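Local coordinates for protein probable tRNA pseudouridine synthase D (PDB 1Z2Z) that probably converts uridine 13 of transfer RNA into pseudouridine, as a member of the TruD family of pseudouridine synthases, at residues D222-K227 / E252-S257. Numbering follows the deposited sequence.
Sequences DTLDFK and EDYSGS
Phe226 and Tyr254 meet in the buried part of this small contact. Phe226 CZ lies 4.0 Å from Tyr254 CE1, at the edge of the tyrosine ring and close to its plane. The two side chains cross at about a right angle. Tyr254 OH sits at the edge of the phenylalanine ring, in its plane, 4.1 Å from Phe226 CE2. One face of the Phe226 ring carries Leu224 O, 3.3 Å above its centre. Leu247 of helix 238-249 touches both aromatic side chains, and Ala198 of helix 194-202 touches Tyr254. The contact thus joins the turn between helices 213-223 and 226-232 to the loop that follows helix 238-249, in a helical part of the TruD fold away from the predicted nucleophile Asp86. Leu224 leaves helical geometry, with positive phi, where helix 213-223 ends. Asp225 is the N-cap of helix 226-232, its OD1 accepting a hydrogen bond from Glu228 N. Packing is looser toward solvent. Leu224 CD1 comes no nearer than 4.3 Å to Tyr254 OH. The exposed Glu252 turns its CB away from segment 222-227, but two successive bends of its chain (chi1 -61°, chi2 -62°) bring the carboxylate back. Its OE1 takes a hydrogen bond from Tyr254 OH at 2.8 Å, which ties down the phenol end.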
loop_
_atom_site.group_PDB
_atom_site.type_symbol
_atom_site.label_atom_id
_atom_site.label_comp_id
_atom_site.label_asym_id
_atom_site.label_seq_id
_atom_site.Cartn_x
_atom_site.Cartn_y
_atom_site.Cartn_z
ATOM N N ASP A 222 29.753 5.728 5.397
ATOM C CA ASP A 222 30.692 6.623 6.067
ATOM C C ASP A 222 32.088 6.579 5.442
ATOM O O ASP A 222 33.004 7.257 5.903
ATOM C CB ASP A 222 30.755 6.302 7.574
ATOM C CG ASP A 222 30.616 4.817 7.874
ATOM O OD1 ASP A 222 31.439 4.028 7.377
ATOM O OD2 ASP A 222 29.687 4.439 8.614
ATOM N N THR A 223 32.234 5.792 4.376
ATOM C CA THR A 223 33.514 5.656 3.678
ATOM C C THR A 223 33.344 5.908 2.194
ATOM O O THR A 223 34.299 6.259 1.501
ATOM C CB THR A 223 34.099 4.248 3.829
ATOM O OG1 THR A 223 33.110 3.288 3.443
ATOM C CG2 THR A 223 34.534 3.998 5.258
ATOM N N LEU A 224 32.121 5.712 1.714
ATOM C CA LEU A 224 31.796 5.905 0.304
ATOM C C LEU A 224 32.664 5.036 -0.602
ATOM O O LEU A 224 32.827 5.332 -1.784
ATOM C CB LEU A 224 31.954 7.382 -0.083
ATOM C CG LEU A 224 31.043 8.402 0.617
ATOM C CD1 LEU A 224 31.360 9.800 0.130
ATOM C CD2 LEU A 224 29.595 8.061 0.343
ATOM N N ASP A 225 33.217 3.965 -0.036
ATOM C CA ASP A 225 34.057 3.028 -0.780
ATOM C C ASP A 225 33.150 2.038 -1.532
ATOM O O ASP A 225 32.919 0.921 -1.069
ATOM C CB ASP A 225 34.987 2.295 0.203
ATOM C CG ASP A 225 35.818 1.198 -0.457
ATOM O OD1 ASP A 225 35.750 1.040 -1.696
ATOM O OD2 ASP A 225 36.545 0.494 0.284
ATOM N N PHE A 226 32.639 2.463 -2.690
ATOM C CA PHE A 226 31.741 1.644 -3.509
ATOM C C PHE A 226 32.417 0.394 -4.057
ATOM O O PHE A 226 31.750 -0.575 -4.427
ATOM C CB PHE A 226 31.184 2.474 -4.666
ATOM C CG PHE A 226 30.646 3.805 -4.244
ATOM C CD1 PHE A 226 29.628 3.890 -3.302
ATOM C CD2 PHE A 226 31.195 4.979 -4.744
ATOM C CE1 PHE A 226 29.154 5.122 -2.869
ATOM C CE2 PHE A 226 30.731 6.219 -4.319
ATOM C CZ PHE A 226 29.712 6.292 -3.372
ATOM N N LYS A 227 33.746 0.426 -4.105
ATOM C CA LYS A 227 34.539 -0.695 -4.592
ATOM C C LYS A 227 34.336 -1.876 -3.651
ATOM O O LYS A 227 34.159 -3.019 -4.088
ATOM C CB LYS A 227 36.024 -0.306 -4.646
ATOM C CG LYS A 227 36.312 0.924 -5.511
ATOM C CD LYS A 227 37.809 1.248 -5.650
ATOM C CE LYS A 227 38.462 1.708 -4.343
ATOM N NZ LYS A 227 38.670 0.597 -3.366
ATOM N N GLU A 252 31.578 10.871 -8.426
ATOM C CA GLU A 252 30.761 12.035 -8.094
ATOM C C GLU A 252 29.629 12.232 -9.093
ATOM O O GLU A 252 29.047 13.312 -9.165
ATOM C CB GLU A 252 31.622 13.300 -8.047
ATOM C CG GLU A 252 32.730 13.272 -7.003
ATOM C CD GLU A 252 32.205 13.159 -5.581
ATOM O OE1 GLU A 252 31.644 12.098 -5.229
ATOM O OE2 GLU A 252 32.350 14.137 -4.815
ATOM N N ASP A 253 29.313 11.191 -9.858
ATOM C CA ASP A 253 28.247 11.284 -10.852
ATOM C C ASP A 253 26.935 10.738 -10.294
ATOM O O ASP A 253 26.222 9.973 -10.953
ATOM C CB ASP A 253 28.642 10.527 -12.125
ATOM C CG ASP A 253 27.872 11.002 -13.351
ATOM O OD1 ASP A 253 27.834 12.228 -13.597
ATOM O OD2 ASP A 253 27.317 10.150 -14.079
ATOM N N TYR A 254 26.630 11.143 -9.065
ATOM C CA TYR A 254 25.408 10.726 -8.394
ATOM C C TYR A 254 24.194 11.131 -9.226
ATOM O O TYR A 254 23.153 10.477 -9.181
ATOM C CB TYR A 254 25.339 11.366 -7.006
ATOM C CG TYR A 254 26.547 11.064 -6.152
ATOM C CD1 TYR A 254 26.777 9.782 -5.659
ATOM C CD2 TYR A 254 27.488 12.052 -5.874
ATOM C CE1 TYR A 254 27.923 9.490 -4.913
ATOM C CE2 TYR A 254 28.634 11.773 -5.131
ATOM C CZ TYR A 254 28.847 10.495 -4.655
ATOM O OH TYR A 254 29.984 10.230 -3.928
ATOM N N SER A 255 24.329 12.207 -9.995
ATOM C CA SER A 255 23.220 12.670 -10.822
ATOM C C SER A 255 22.747 11.586 -11.783
ATOM O O SER A 255 21.553 11.301 -11.859
ATOM C CB SER A 255 23.612 13.940 -11.601
ATOM O OG SER A 255 24.841 13.797 -12.302
ATOM N N GLY A 256 23.689 10.975 -12.497
ATOM C CA GLY A 256 23.345 9.934 -13.448
ATOM C C GLY A 256 23.396 8.531 -12.880
ATOM O O GLY A 256 23.244 7.551 -13.611
ATOM N N SER A 257 23.610 8.421 -11.574
ATOM C CA SER A 257 23.666 7.105 -10.950
ATOM C C SER A 257 22.282 6.450 -10.967
ATOM O O SER A 257 22.151 5.274 -10.662
ATOM C CB SER A 257 24.179 7.211 -9.512
ATOM O OG SER A 257 23.226 7.837 -8.679
#